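Metallo-beta-lactamase superfamily protein (Thermus thermophilus, PDB 2ZWR) is a zinc-binding member of the metallo-beta-lactamase superfamily that is probably a hydrolase, whose natural substrate is not established. Local coordinates at residues Pro47-Leu51 against Leu114-Gln118; Leu172-Thr178 against Thr189-Ala194. The contacts are given in a common frame with arbitrary orientation. Residue numbers count along the deposited sequence, not the author numbering.

Contact 1. Residues Pro47-Leu51 against Leu114-Gln118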
ATOM      1  N   PRO A  47      15.727   1.091  -1.544  1.00 14.89           N
ATOM      2  CA  PRO A  47      14.610   1.845  -2.134  1.00 14.49           C
ATOM      3  C   PRO A  47      14.998   3.301  -2.393  1.00 14.09           C
ATOM      4  O   PRO A  47      15.801   3.873  -1.647  1.00 14.50           O
ATOM      5  CB  PRO A  47      13.516   1.764  -1.057  1.00 14.05           C
ATOM      6  CG  PRO A  47      14.267   1.541   0.222  1.00 14.60           C
ATOM      7  CD  PRO A  47      15.424   0.646  -0.170  1.00 14.95           C
ATOM      8  N   LEU A  48      14.440   3.879  -3.452  1.00 13.54           N
ATOM      9  CA  LEU A  48      14.661   5.282  -3.784  1.00 13.27           C
ATOM     10  C   LEU A  48      13.529   6.166  -3.269  1.00 12.80           C
ATOM     11  O   LEU A  48      13.635   7.389  -3.259  1.00 13.26           O
ATOM     12  CB  LEU A  48      14.794   5.452  -5.305  1.00 13.50           C
ATOM     13  CG  LEU A  48      15.979   4.735  -5.960  1.00 13.94           C
ATOM     14  CD1 LEU A  48      16.047   5.051  -7.441  1.00 14.96           C
ATOM     15  CD2 LEU A  48      17.292   5.079  -5.251  1.00 14.49           C
ATOM     16  N   ALA A  49      12.445   5.532  -2.847  1.00 12.13           N
ATOM     17  CA  ALA A  49      11.254   6.235  -2.419  1.00 11.36           C
ATOM     18  C   ALA A  49      10.344   5.283  -1.660  1.00 10.62           C
ATOM     19  O   ALA A  49      10.436   4.067  -1.809  1.00 10.79           O
ATOM     20  CB  ALA A  49      10.512   6.820  -3.650  1.00 11.25           C
ATOM     21  N   ILE A  50       9.464   5.858  -0.849  1.00 10.30           N
ATOM     22  CA  ILE A  50       8.380   5.138  -0.202  1.00  9.25           C
ATOM     23  C   ILE A  50       7.084   5.510  -0.934  1.00  9.51           C
ATOM     24  O   ILE A  50       6.803   6.690  -1.132  1.00  9.63           O
ATOM     25  CB  ILE A  50       8.305   5.475   1.326  1.00  9.35           C
ATOM     26  CG1 ILE A  50       9.497   4.833   2.067  1.00  9.06           C
ATOM     27  CG2 ILE A  50       6.948   5.031   1.926  1.00  8.05           C
ATOM     28  CD1 ILE A  50       9.667   5.214   3.550  1.00  8.73           C
ATOM     29  N   LEU A  51       6.331   4.497  -1.377  1.00  9.44           N
ATOM     30  CA  LEU A  51       5.033   4.692  -2.041  1.00  9.05           C
ATOM     31  C   LEU A  51       3.946   4.136  -1.118  1.00  8.33           C
ATOM     32  O   LEU A  51       4.057   3.006  -0.641  1.00  7.34           O
ATOM     33  CB  LEU A  51       5.001   3.970  -3.401  1.00  8.87           C
ATOM     34  CG  LEU A  51       5.459   4.707  -4.683  1.00 10.38           C
ATOM     35  CD1 LEU A  51       6.783   5.458  -4.538  1.00 10.03           C
ATOM     36  CD2 LEU A  51       5.510   3.760  -5.889  1.00  9.42           C
ATOM     37  N   LEU A 114       4.735   6.841 -12.095  1.00 15.99           N
ATOM     38  CA  LEU A 114       5.992   6.914 -11.351  1.00 16.11           C
ATOM     39  C   LEU A 114       6.525   5.525 -11.093  1.00 16.05           C
ATOM     40  O   LEU A 114       5.755   4.600 -10.792  1.00 16.15           O
ATOM     41  CB  LEU A 114       5.858   7.704 -10.025  1.00 16.26           C
ATOM     42  CG  LEU A 114       5.266   7.051  -8.763  1.00 15.67           C
ATOM     43  CD1 LEU A 114       5.515   7.913  -7.541  1.00 15.86           C
ATOM     44  CD2 LEU A 114       3.789   6.810  -8.916  1.00 14.74           C
ATOM     45  N   PHE A 115       7.842   5.393 -11.221  1.00 15.99           N
ATOM     46  CA  PHE A 115       8.554   4.134 -11.024  1.00 16.40           C
ATOM     47  C   PHE A 115       7.912   2.968 -11.767  1.00 16.58           C
ATOM     48  O   PHE A 115       7.860   1.848 -11.257  1.00 16.67           O
ATOM     49  CB  PHE A 115       8.697   3.818  -9.530  1.00 16.80           C
ATOM     50  CG  PHE A 115       9.541   4.810  -8.776  1.00 16.84           C
ATOM     51  CD1 PHE A 115      10.932   4.696  -8.770  1.00 17.65           C
ATOM     52  CD2 PHE A 115       8.944   5.840  -8.054  1.00 16.56           C
ATOM     53  CE1 PHE A 115      11.720   5.611  -8.065  1.00 17.20           C
ATOM     54  CE2 PHE A 115       9.713   6.755  -7.334  1.00 16.55           C
ATOM     55  CZ  PHE A 115      11.105   6.641  -7.336  1.00 17.23           C
ATOM     56  N   GLY A 116       7.432   3.241 -12.980  1.00 16.99           N
ATOM     57  CA  GLY A 116       6.875   2.206 -13.845  1.00 16.83           C
ATOM     58  C   GLY A 116       5.445   1.817 -13.516  1.00 17.06           C
ATOM     59  O   GLY A 116       4.920   0.862 -14.106  1.00 17.78           O
ATOM     60  N   PHE A 117       4.815   2.546 -12.588  1.00 16.01           N
ATOM     61  CA  PHE A 117       3.420   2.299 -12.198  1.00 15.26           C
ATOM     62  C   PHE A 117       2.471   3.380 -12.713  1.00 15.49           C
ATOM     63  O   PHE A 117       2.856   4.540 -12.876  1.00 15.27           O
ATOM     64  CB  PHE A 117       3.271   2.233 -10.661  1.00 14.51           C
ATOM     65  CG  PHE A 117       3.991   1.069 -10.011  1.00 14.27           C
ATOM     66  CD1 PHE A 117       3.570  -0.239 -10.221  1.00 13.01           C
ATOM     67  CD2 PHE A 117       5.076   1.296  -9.167  1.00 13.06           C
ATOM     68  CE1 PHE A 117       4.231  -1.300  -9.614  1.00 14.27           C
ATOM     69  CE2 PHE A 117       5.744   0.252  -8.557  1.00 12.16           C
ATOM     70  CZ  PHE A 117       5.325  -1.050  -8.774  1.00 13.31           C
ATOM     71  N   GLN A 118       1.220   3.000 -12.935  1.00 15.57           N
ATOM     72  CA  GLN A 118       0.149   3.966 -13.135  1.00 16.13           C
ATOM     73  C   GLN A 118      -0.656   4.025 -11.835  1.00 15.08           C
ATOM     74  O   GLN A 118      -1.035   2.986 -11.280  1.00 14.80           O
ATOM     75  CB  GLN A 118      -0.730   3.550 -14.318  1.00 15.97           C
ATOM     76  CG  GLN A 118      -1.990   4.397 -14.519  1.00 18.63           C
ATOM     77  CD  GLN A 118      -2.908   3.884 -15.649  1.00 19.27           C
ATOM     78  OE1 GLN A 118      -3.753   4.630 -16.149  1.00 24.84           O
ATOM     79  NE2 GLN A 118      -2.740   2.622 -16.051  1.00 21.31           N
TER

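Contact 2. Residues Leu172-Thr178 against Thr189-Ala194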
ATOM      1  N   LEU A 172     -11.694  -4.590 -10.902  1.00 19.72           N
ATOM      2  CA  LEU A 172     -12.045  -5.848 -11.562  1.00 20.52           C
ATOM      3  C   LEU A 172     -12.260  -5.738 -13.076  1.00 20.71           C
ATOM      4  O   LEU A 172     -12.552  -6.738 -13.729  1.00 21.12           O
ATOM      5  CB  LEU A 172     -13.267  -6.485 -10.883  1.00 20.98           C
ATOM      6  CG  LEU A 172     -13.027  -7.446  -9.705  1.00 21.30           C
ATOM      7  CD1 LEU A 172     -12.241  -8.693 -10.140  1.00 20.75           C
ATOM      8  CD2 LEU A 172     -12.341  -6.756  -8.533  1.00 21.27           C
ATOM      9  N   SER A 173     -12.102  -4.535 -13.625  1.00 20.90           N
ATOM     10  CA  SER A 173     -12.157  -4.326 -15.071  1.00 21.14           C
ATOM     11  C   SER A 173     -10.764  -4.418 -15.725  1.00 21.00           C
ATOM     12  O   SER A 173     -10.643  -4.448 -16.958  1.00 21.36           O
ATOM     13  CB  SER A 173     -12.843  -2.994 -15.399  1.00 21.45           C
ATOM     14  OG  SER A 173     -11.925  -1.911 -15.363  1.00 23.10           O
ATOM     15  N   LEU A 174      -9.715  -4.453 -14.900  1.00 20.04           N
ATOM     16  CA  LEU A 174      -8.364  -4.742 -15.379  1.00 19.24           C
ATOM     17  C   LEU A 174      -8.253  -6.225 -15.782  1.00 18.93           C
ATOM     18  O   LEU A 174      -9.075  -7.049 -15.351  1.00 18.75           O
ATOM     19  CB  LEU A 174      -7.315  -4.388 -14.307  1.00 18.74           C
ATOM     20  CG  LEU A 174      -7.287  -2.957 -13.755  1.00 18.73           C
ATOM     21  CD1 LEU A 174      -6.253  -2.828 -12.640  1.00 18.56           C
ATOM     22  CD2 LEU A 174      -7.034  -1.933 -14.857  1.00 18.12           C
ATOM     23  N   PRO A 175      -7.241  -6.572 -16.601  1.00 18.45           N
ATOM     24  CA  PRO A 175      -7.097  -7.952 -17.073  1.00 18.54           C
ATOM     25  C   PRO A 175      -7.203  -9.000 -15.956  1.00 18.40           C
ATOM     26  O   PRO A 175      -6.645  -8.801 -14.881  1.00 18.83           O
ATOM     27  CB  PRO A 175      -5.699  -7.955 -17.699  1.00 18.25           C
ATOM     28  CG  PRO A 175      -5.551  -6.586 -18.214  1.00 18.74           C
ATOM     29  CD  PRO A 175      -6.181  -5.707 -17.153  1.00 18.21           C
ATOM     30  N   PRO A 176      -7.946 -10.099 -16.196  1.00 18.43           N
ATOM     31  CA  PRO A 176      -8.123 -11.157 -15.184  1.00 17.95           C
ATOM     32  C   PRO A 176      -6.819 -11.811 -14.715  1.00 17.57           C
ATOM     33  O   PRO A 176      -6.747 -12.266 -13.572  1.00 17.67           O
ATOM     34  CB  PRO A 176      -9.017 -12.180 -15.894  1.00 17.96           C
ATOM     35  CG  PRO A 176      -8.803 -11.917 -17.362  1.00 18.47           C
ATOM     36  CD  PRO A 176      -8.695 -10.410 -17.428  1.00 18.52           C
ATOM     37  N   GLU A 177      -5.804 -11.843 -15.578  1.00 17.06           N
ATOM     38  CA  GLU A 177      -4.487 -12.412 -15.229  1.00 16.66           C
ATOM     39  C   GLU A 177      -3.669 -11.539 -14.281  1.00 15.44           C
ATOM     40  O   GLU A 177      -2.640 -11.978 -13.780  1.00 15.28           O
ATOM     41  CB  GLU A 177      -3.647 -12.708 -16.485  1.00 16.99           C
ATOM     42  CG  GLU A 177      -3.239 -11.481 -17.294  1.00 19.27           C
ATOM     43  CD  GLU A 177      -4.234 -11.138 -18.397  1.00 22.85           C
ATOM     44  OE1 GLU A 177      -5.433 -11.450 -18.255  1.00 25.49           O
ATOM     45  OE2 GLU A 177      -3.825 -10.539 -19.414  1.00 25.15           O
ATOM     46  N   THR A 178      -4.119 -10.306 -14.059  1.00 14.60           N
ATOM     47  CA  THR A 178      -3.430  -9.368 -13.168  1.00 13.92           C
ATOM     48  C   THR A 178      -3.217  -9.965 -11.778  1.00 14.00           C
ATOM     49  O   THR A 178      -4.176 -10.352 -11.106  1.00 13.74           O
ATOM     50  CB  THR A 178      -4.205  -8.034 -13.070  1.00 13.54           C
ATOM     51  OG1 THR A 178      -4.385  -7.495 -14.386  1.00 12.99           O
ATOM     52  CG2 THR A 178      -3.479  -7.019 -12.194  1.00 13.23           C
ATOM     53  N   THR A 189      -5.117 -13.304  -7.806  1.00 12.26           N
ATOM     54  CA  THR A 189      -5.225 -12.690  -9.128  1.00 11.71           C
ATOM     55  C   THR A 189      -6.613 -12.094  -9.241  1.00 11.45           C
ATOM     56  O   THR A 189      -7.510 -12.443  -8.471  1.00 11.34           O
ATOM     57  CB  THR A 189      -5.010 -13.700 -10.293  1.00 11.64           C
ATOM     58  OG1 THR A 189      -6.091 -14.644 -10.316  1.00  9.98           O
ATOM     59  CG2 THR A 189      -3.661 -14.429 -10.183  1.00 10.70           C
ATOM     60  N   LEU A 190      -6.805 -11.193 -10.195  1.00 11.66           N
ATOM     61  CA  LEU A 190      -8.128 -10.631 -10.395  1.00 12.37           C
ATOM     62  C   LEU A 190      -9.114 -11.704 -10.867  1.00 12.66           C
ATOM     63  O   LEU A 190     -10.272 -11.696 -10.467  1.00 12.85           O
ATOM     64  CB  LEU A 190      -8.090  -9.438 -11.346  1.00 12.14           C
ATOM     65  CG  LEU A 190      -7.457  -8.149 -10.809  1.00 12.28           C
ATOM     66  CD1 LEU A 190      -7.514  -7.060 -11.878  1.00 13.27           C
ATOM     67  CD2 LEU A 190      -8.138  -7.659  -9.524  1.00 11.01           C
ATOM     68  N   GLY A 191      -8.634 -12.638 -11.688  1.00 13.07           N
ATOM     69  CA  GLY A 191      -9.460 -13.740 -12.201  1.00 13.31           C
ATOM     70  C   GLY A 191      -9.913 -14.718 -11.116  1.00 13.30           C
ATOM     71  O   GLY A 191     -11.060 -15.144 -11.103  1.00 12.81           O
ATOM     72  N   LEU A 192      -9.014 -15.072 -10.204  1.00 13.59           N
ATOM     73  CA  LEU A 192      -9.379 -15.936  -9.087  1.00 14.14           C
ATOM     74  C   LEU A 192     -10.467 -15.296  -8.217  1.00 14.60           C
ATOM     75  O   LEU A 192     -11.437 -15.954  -7.845  1.00 15.10           O
ATOM     76  CB  LEU A 192      -8.156 -16.310  -8.235  1.00 13.89           C
ATOM     77  CG  LEU A 192      -8.410 -17.027  -6.885  1.00 13.99           C
ATOM     78  CD1 LEU A 192      -9.175 -18.360  -7.040  1.00 12.71           C
ATOM     79  CD2 LEU A 192      -7.102 -17.265  -6.139  1.00 13.66           C
ATOM     80  N   GLU A 193     -10.303 -14.022  -7.889  1.00 15.11           N
ATOM     81  CA  GLU A 193     -11.305 -13.324  -7.081  1.00 15.81           C
ATOM     82  C   GLU A 193     -12.633 -13.161  -7.823  1.00 16.49           C
ATOM     83  O   GLU A 193     -13.700 -13.252  -7.210  1.00 16.55           O
ATOM     84  CB  GLU A 193     -10.776 -11.976  -6.559  1.00 15.52           C
ATOM     85  CG  GLU A 193      -9.576 -12.100  -5.610  1.00 14.79           C
ATOM     86  CD  GLU A 193      -9.795 -13.119  -4.493  1.00 14.96           C
ATOM     87  OE1 GLU A 193      -8.960 -14.039  -4.358  1.00 14.20           O
ATOM     88  OE2 GLU A 193     -10.815 -13.015  -3.761  1.00 16.06           O
ATOM     89  N   ALA A 194     -12.578 -12.942  -9.134  1.00 17.25           N
ATOM     90  CA  ALA A 194     -13.801 -12.925  -9.950  1.00 18.61           C
ATOM     91  C   ALA A 194     -14.614 -14.220  -9.792  1.00 19.35           C
ATOM     92  O   ALA A 194     -15.842 -14.197  -9.827  1.00 19.82           O
ATOM     93  CB  ALA A 194     -13.475 -12.668 -11.431  1.00 18.32           C
TER

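Contact 1. Residues Pro47-Leu51 against Leu114-Gln118
Between Pro47-Leu51 and Leu114-Gln118 the backbones keep their distance: the nearest CA atoms, of Ala49 and Phe115, are 9.3 Å apart, and no hydrogen bond crosses. The contact lies between the two mixed sheets of the metallo-beta-lactamase αβ/βα sandwich, which face each other through their side chains, with Leu48 at its margin. Leu51 lies on strand 50-51 of one sheet; Leu114-Phe117 forms the type I' turn of a beta-hairpin at the edge of the other, closed by Leu114 N to Phe117 O (3.1 Å) and Phe117 N to Leu114 O (2.9 Å). Phe115 and Gly116 both have positive phi, as this turn requires, a conformation that comes easily to glycine and costs phenylalanine more. In this position Phe115 carries its large apolar ring across the gap, with Leu48 CB 4.1 Å from its CE1 and Leu51 CD1 4.1 Å from its CD2. Leu51 is long and branched enough to meet three partners, its CD1 also lying 4.1 Å from Leu114 CD1 and its CD2 4.1 Å from Phe117 CD2. Tyr75 and Phe132 extend this apolar layer within the two sheets. Small Ala49 leaves room for the ring tip, and its CB sits 3.7 Å from Phe115 CZ.

Contact 2. Residues Leu172-Thr178 against Thr189-Ala194
Leu190, in the first turn of helix 190-196, is the main bump of this contact, and Leu172-Thr178, the loop between helix 161-171 and strand 179-182, curls round it as the hollow, at the surface of the metallo-beta-lactamase fold. Its CD1 lies 3.6 Å from each of Leu174 CB, Pro175 O and Thr178 CB, while its CD2 is 4.3 Å from Leu172 CD1. A leucine suits the place because its two methyls can spread between these walls. Leu172 CD1 rests 3.6 Å from Leu190 O and 4.4 Å from Ala194 CB, a small side chain that lets it approach. The type I turn Pro175-Thr178 is closed by Thr178 N to Pro175 O (3.1 Å) and reinforced by Thr178 OG1, which donates to the same oxygen (2.7 Å); prolines fit its first two positions. Its Pro176 O presses against Gly191, where a side chain would collide with it. Thr189 is the N-cap, its OG1 accepting from Leu192 N at 3.0 Å. Two further first-turn amides, lacking helical carbonyls, are satisfied across the contact: Gly191 N donates to Pro176 O (2.7 Å) and Leu190 N to Thr178 O (2.9 Å). Directional polar bonds thus fix the helix start against the loop, while leucines fill the space beside them.

Contact 1 joins the two sheets of the sandwich, whereas contact 2 lies at the surface. Their centres are about 23 Å apart and their nearest atoms about 6 Å. The second sheet connects them: strand 117-121 pairs with strand 130-134, whose Phe132 touches Leu51 and Phe117 and whose Tyr133 touches Leu174 and Thr178. His181, a zinc ligand in a structure of this protein though without that zinc here, has its side chain about 7 Å from that of Phe117 and 8 Å from that of Thr178. Neither contact supplies ligands to the two-metal site; the Leu51 side chain is about 11 Å from that of its ligand His59. A bound zinc lies about 6 Å from the Leu114 side chain, and one about 12 Å from Thr178's.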